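Local coordinates for protein arylamine n-acetyltransferase (Mycobacterium smegmatis, PDB 1W5R) that catalyses the transfer of an acetyl group from acetyl-CoA to the nitrogen of arylamines, at residues D164-A169 / Y180-E185; E92-R97 / H113-V118. The protein carries 1 engineered substitution. All blocks are in the same frame, centred on the assembly; numbering follows the deposited sequence.

Contact 2 comes first along the chain and closes before contact 1 opens; their centres lie about 9 Å apart, on the same side of the chain's centre. Both belong to one antiparallel sheet, in which strands 111-119, 90-98, 175-182 and 165-172 follow one another in that order. Contact 2 pairs the first two of these and contact 1 the last two, the latter forming a hairpin. The middle pair is joined where Thr181 O faces Arg97 N at 2.8 Å, a probable hydrogen bond. Across this seam His113 meets the Tyr180 ring, so the sheet brings the hairpin beside His113 and Asp130, which probably belong to the Cys-His-Asp triad of this enzyme family.

Contact 1. Residues D164-A169 / Y180-E185; sequences DDHTLA and YTFTTE
His166 and Phe182 face each other as an antiparallel hydrogen-bonded pair, His166 N giving its hydrogen to Phe182 O at 2.8 Å and Phe182 N returning one to His166 O. Their side chains share a face of the sheet and cross obliquely: His166 CB stands over the Phe182 ring, 3.8 Å from its centroid, in a CH-pi contact, while the two rings are near parallel (17°) but slid apart and barely overlap. Leu168 and Tyr180 lie side by side on the same face, with Leu168 CB above one face of the tyrosine ring and Leu168 CD2 3.5 Å from Tyr180 CZ. Flat rings suit these places because each offers a broad surface to an aliphatic carbon. On the other face the beta-branched Thr167 and Thr181, suited to an extended backbone, point the same way, and Thr167 OG1 touches Thr181 CG2 at 3.4 Å. Past the His166-Phe182 pair, the Asp164 carboxylate grips one residue twice: Thr184 OG1 donates to Asp164 OD1 (2.7 Å) and Thr184 N to Asp164 OD2 (2.9 Å), both on the syn side, though tilted out of the carboxylate plane. Asp164 CG lies anti to the backbone N (chi1 -165°). The hairpin is flanked by strand 157-162, whose Leu159 touches Leu168 and Phe182, and by strand 90-98, whose Leu94 packs on Phe182.

Contact 2. Residues E92-R97 / H113-V118; sequences ERLSGR and HNVLSV
Leu94 O takes two hydrogen bonds from strand 113-118, one from Val115 N and one from Asn114 ND2, both 2.9 Å long and arriving from opposite faces of the carbonyl plane. The asparagine amide is well suited to this: CG lies anti to the backbone N (chi1 169°), ND2 reaches the partner strand, and its bond is nearly straight (171° at the hydrogen), with Leu94 O in the amide plane. Leu94 N returns a bond to Val115 O, and the ladder is likewise reciprocal at Glu92 with Ser117 and at Gly96 with His113, where Gly96 N reaches His113 O at 3.0 Å; glycine leaves no side chain beside His113 CB, whose ring leads away. Apolar contacts are few and lie on both faces. Leu94 CB meets Val115 CG2 at 3.9 Å, and Leu94 CD1 rests 3.8 Å from Ser117 CB, the small serine making room for the leucine branch. On the other face the aliphatic part of Arg93 runs beside Leu116, Arg93 CG 4.0 Å from Leu116 CD2. Polar ends find partners beyond the two strands: Arg93 forms a salt bridge with Glu85, and His113 NE2 bonds Asp130, consistent with the family's catalytic triad, with engineered Gln73 touching the His113 side chain. Helix 73-87 covers the Asn114 and Leu116 face through Tyr74 and Leu80, while strands 175-182 and 127-129 flank the pair.

Contact 1. Residues D164-A169 / Y180-E185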
loop_
_atom_site.group_PDB
_atom_site.type_symbol
_atom_site.label_atom_id
_atom_site.label_comp_id
_atom_site.label_asym_id
_atom_site.label_seq_id
_atom_site.Cartn_x
_atom_site.Cartn_y
_atom_site.Cartn_z
ATOM N N ASP A 164 20.455 25.463 25.609
ATOM C CA ASP A 164 21.034 24.226 25.071
ATOM C C ASP A 164 19.986 23.148 24.743
ATOM O O ASP A 164 20.354 22.078 24.275
ATOM C CB ASP A 164 22.141 23.659 25.974
ATOM C CG ASP A 164 22.984 22.596 25.270
ATOM O OD1 ASP A 164 23.398 22.808 24.109
ATOM O OD2 ASP A 164 23.225 21.535 25.883
ATOM N N ASP A 165 18.705 23.431 24.979
ATOM C CA ASP A 165 17.638 22.496 24.607
ATOM C C ASP A 165 17.298 22.616 23.126
ATOM O O ASP A 165 16.604 23.544 22.709
ATOM C CB ASP A 165 16.381 22.721 25.449
ATOM C CG ASP A 165 16.293 21.785 26.638
ATOM O OD1 ASP A 165 17.326 21.534 27.297
ATOM O OD2 ASP A 165 15.172 21.290 26.905
ATOM N N HIS A 166 17.806 21.677 22.338
ATOM C CA HIS A 166 17.541 21.649 20.906
ATOM C C HIS A 166 16.313 20.809 20.631
ATOM O O HIS A 166 16.031 19.847 21.348
ATOM C CB HIS A 166 18.719 21.051 20.139
ATOM C CG HIS A 166 19.995 21.819 20.287
ATOM N ND1 HIS A 166 20.616 22.446 19.228
ATOM C CD2 HIS A 166 20.782 22.034 21.370
ATOM C CE1 HIS A 166 21.722 23.027 19.657
ATOM N NE2 HIS A 166 21.847 22.791 20.949
ATOM N N THR A 167 15.586 21.184 19.588
ATOM C CA THR A 167 14.507 20.357 19.064
ATOM C C THR A 167 14.791 20.035 17.613
ATOM O O THR A 167 15.046 20.935 16.831
ATOM C CB THR A 167 13.145 21.074 19.158
ATOM O OG1 THR A 167 12.838 21.346 20.528
ATOM C CG2 THR A 167 12.039 20.222 18.566
ATOM N N LEU A 168 14.753 18.752 17.261
ATOM C CA LEU A 168 14.774 18.344 15.857
ATOM C C LEU A 168 13.354 18.149 15.351
ATOM O O LEU A 168 12.562 17.431 15.975
ATOM C CB LEU A 168 15.535 17.029 15.687
ATOM C CG LEU A 168 15.642 16.552 14.234
ATOM C CD1 LEU A 168 16.549 17.481 13.436
ATOM C CD2 LEU A 168 16.144 15.113 14.174
ATOM N N ALA A 169 13.038 18.787 14.221
ATOM C CA ALA A 169 11.751 18.614 13.555
ATOM C C ALA A 169 11.945 18.146 12.124
ATOM O O ALA A 169 12.993 18.384 11.512
ATOM C CB ALA A 169 10.946 19.911 13.570
ATOM N N TYR A 180 12.137 15.126 18.597
ATOM C CA TYR A 180 12.680 14.984 19.933
ATOM C C TYR A 180 13.457 16.223 20.317
ATOM O O TYR A 180 13.809 17.036 19.453
ATOM C CB TYR A 180 13.553 13.730 20.037
ATOM C CG TYR A 180 14.658 13.597 19.004
ATOM C CD1 TYR A 180 15.886 14.260 19.151
ATOM C CD2 TYR A 180 14.486 12.785 17.875
ATOM C CE1 TYR A 180 16.918 14.115 18.206
ATOM C CE2 TYR A 180 15.511 12.633 16.928
ATOM C CZ TYR A 180 16.724 13.316 17.098
ATOM O OH TYR A 180 17.764 13.149 16.204
ATOM N N THR A 181 13.702 16.362 21.615
ATOM C CA THR A 181 14.541 17.407 22.137
ATOM C C THR A 181 15.798 16.767 22.710
ATOM O O THR A 181 15.779 15.614 23.111
ATOM C CB THR A 181 13.820 18.203 23.243
ATOM O OG1 THR A 181 13.584 17.358 24.381
ATOM C CG2 THR A 181 12.490 18.771 22.743
ATOM N N PHE A 182 16.895 17.507 22.723
ATOM C CA PHE A 182 18.144 16.990 23.275
ATOM C C PHE A 182 19.057 18.131 23.680
ATOM O O PHE A 182 18.937 19.246 23.155
ATOM C CB PHE A 182 18.850 16.076 22.255
ATOM C CG PHE A 182 19.340 16.790 21.012
ATOM C CD1 PHE A 182 20.655 17.239 20.921
ATOM C CD2 PHE A 182 18.493 16.987 19.925
ATOM C CE1 PHE A 182 21.118 17.879 19.768
ATOM C CE2 PHE A 182 18.947 17.636 18.774
ATOM C CZ PHE A 182 20.257 18.080 18.694
ATOM N N THR A 183 19.969 17.855 24.611
ATOM C CA THR A 183 21.040 18.797 24.903
ATOM C C THR A 183 22.352 18.289 24.314
ATOM O O THR A 183 22.471 17.118 23.932
ATOM C CB THR A 183 21.213 19.057 26.430
ATOM O OG1 THR A 183 21.895 17.942 27.035
ATOM C CG2 THR A 183 19.869 19.308 27.114
ATOM N N THR A 184 23.356 19.163 24.250
ATOM C CA THR A 184 24.633 18.765 23.697
ATOM C C THR A 184 25.638 18.319 24.772
ATOM O O THR A 184 26.819 18.218 24.488
ATOM C CB THR A 184 25.247 19.879 22.807
ATOM O OG1 THR A 184 25.442 21.068 23.587
ATOM C CG2 THR A 184 24.331 20.173 21.620
ATOM N N GLU A 185 25.153 18.020 25.977
ATOM C CA GLU A 185 26.023 17.470 27.029
ATOM C C GLU A 185 26.406 16.020 26.691
ATOM O O GLU A 185 25.525 15.158 26.585
ATOM C CB GLU A 185 25.324 17.517 28.385
ATOM C CG GLU A 185 26.178 16.975 29.536
ATOM C CD GLU A 185 25.412 16.858 30.846
ATOM O OE1 GLU A 185 24.272 17.373 30.950
ATOM O OE2 GLU A 185 25.961 16.234 31.797
#

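Contact 2. Residues E92-R97 / H113-V118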
loop_
_atom_site.group_PDB
_atom_site.type_symbol
_atom_site.label_atom_id
_atom_site.label_comp_id
_atom_site.label_asym_id
_atom_site.label_seq_id
_atom_site.Cartn_x
_atom_site.Cartn_y
_atom_site.Cartn_z
ATOM N N GLU A 92 30.592 12.428 20.032
ATOM C CA GLU A 92 29.974 12.535 21.353
ATOM C C GLU A 92 28.590 11.898 21.298
ATOM O O GLU A 92 27.879 12.040 20.291
ATOM C CB GLU A 92 29.904 13.987 21.814
ATOM C CG GLU A 92 31.307 14.563 22.055
ATOM C CD GLU A 92 31.323 16.033 22.412
ATOM O OE1 GLU A 92 30.388 16.770 22.028
ATOM O OE2 GLU A 92 32.298 16.456 23.077
ATOM N N ARG A 93 28.242 11.159 22.352
ATOM C CA ARG A 93 26.919 10.555 22.473
ATOM C C ARG A 93 25.989 11.454 23.255
ATOM O O ARG A 93 26.284 11.859 24.382
ATOM C CB ARG A 93 26.983 9.180 23.154
ATOM C CG ARG A 93 27.556 8.046 22.302
ATOM C CD ARG A 93 29.074 8.169 22.092
ATOM N NE ARG A 93 29.610 6.927 21.554
ATOM C CZ ARG A 93 30.883 6.721 21.226
ATOM N NH1 ARG A 93 31.788 7.690 21.382
ATOM N NH2 ARG A 93 31.252 5.543 20.745
ATOM N N LEU A 94 24.857 11.797 22.651
ATOM C CA LEU A 94 23.896 12.653 23.325
ATOM C C LEU A 94 22.633 11.875 23.659
ATOM O O LEU A 94 22.350 10.845 23.027
ATOM C CB LEU A 94 23.534 13.841 22.430
ATOM C CG LEU A 94 24.706 14.628 21.815
ATOM C CD1 LEU A 94 24.198 15.808 20.992
ATOM C CD2 LEU A 94 25.674 15.124 22.887
ATOM N N SER A 95 21.893 12.380 24.638
ATOM C CA SER A 95 20.579 11.844 24.987
ATOM C C SER A 95 19.475 12.854 24.703
ATOM O O SER A 95 19.713 14.071 24.681
ATOM C CB SER A 95 20.535 11.430 26.468
ATOM O OG SER A 95 20.709 12.563 27.300
ATOM N N GLY A 96 18.265 12.341 24.492
ATOM C CA GLY A 96 17.124 13.199 24.240
ATOM C C GLY A 96 15.793 12.620 24.692
ATOM O O GLY A 96 15.708 11.460 25.124
ATOM N N ARG A 97 14.759 13.442 24.587
ATOM C CA ARG A 97 13.403 13.127 25.025
ATOM C C ARG A 97 12.514 13.174 23.792
ATOM O O ARG A 97 12.590 14.133 23.010
ATOM C CB ARG A 97 12.907 14.188 26.017
ATOM C CG ARG A 97 13.835 14.418 27.214
ATOM C CD ARG A 97 13.261 15.469 28.149
ATOM N NE ARG A 97 14.245 15.870 29.148
ATOM C CZ ARG A 97 14.440 15.230 30.305
ATOM N NH1 ARG A 97 13.698 14.182 30.634
ATOM N NH2 ARG A 97 15.363 15.664 31.143
ATOM N N HIS A 113 16.021 8.629 24.133
ATOM C CA HIS A 113 16.695 8.626 22.835
ATOM C C HIS A 113 18.187 8.879 22.997
ATOM O O HIS A 113 18.638 9.434 24.018
ATOM C CB HIS A 113 16.053 9.653 21.893
ATOM C CG HIS A 113 16.409 9.465 20.446
ATOM N ND1 HIS A 113 16.711 8.235 19.899
ATOM C CD2 HIS A 113 16.461 10.351 19.420
ATOM C CE1 HIS A 113 16.969 8.377 18.610
ATOM N NE2 HIS A 113 16.826 9.653 18.294
ATOM N N ASN A 114 18.944 8.469 21.986
ATOM C CA ASN A 114 20.403 8.589 21.964
ATOM C C ASN A 114 20.748 8.948 20.527
ATOM O O ASN A 114 20.287 8.276 19.600
ATOM C CB ASN A 114 21.017 7.241 22.393
ATOM C CG ASN A 114 22.532 7.119 22.160
ATOM O OD1 ASN A 114 23.004 6.025 21.854
ATOM N ND2 ASN A 114 23.291 8.210 22.330
ATOM N N VAL A 115 21.505 10.040 20.353
ATOM C CA VAL A 115 21.944 10.488 19.032
ATOM C C VAL A 115 23.440 10.826 19.087
ATOM O O VAL A 115 24.045 10.789 20.170
ATOM C CB VAL A 115 21.122 11.699 18.493
ATOM C CG1 VAL A 115 19.652 11.333 18.398
ATOM C CG2 VAL A 115 21.322 12.964 19.352
ATOM N N LEU A 116 24.033 11.134 17.932
ATOM C CA LEU A 116 25.471 11.417 17.876
ATOM C C LEU A 116 25.731 12.851 17.470
ATOM O O LEU A 116 25.017 13.397 16.619
ATOM C CB LEU A 116 26.169 10.501 16.876
ATOM C CG LEU A 116 25.939 9.004 17.095
ATOM C CD1 LEU A 116 26.601 8.222 15.960
ATOM C CD2 LEU A 116 26.458 8.567 18.475
ATOM N N SER A 117 26.749 13.448 18.085
ATOM C CA SER A 117 27.287 14.710 17.601
ATOM C C SER A 117 28.693 14.413 17.070
ATOM O O SER A 117 29.573 13.966 17.829
ATOM C CB SER A 117 27.291 15.754 18.708
ATOM O OG SER A 117 28.030 16.892 18.293
ATOM N N VAL A 118 28.880 14.619 15.766
ATOM C CA VAL A 118 30.060 14.120 15.053
ATOM C C VAL A 118 30.859 15.272 14.445
ATOM O O VAL A 118 30.293 16.160 13.817
ATOM C CB VAL A 118 29.653 13.109 13.948
ATOM C CG1 VAL A 118 30.847 12.566 13.187
ATOM C CG2 VAL A 118 28.846 11.956 14.543
#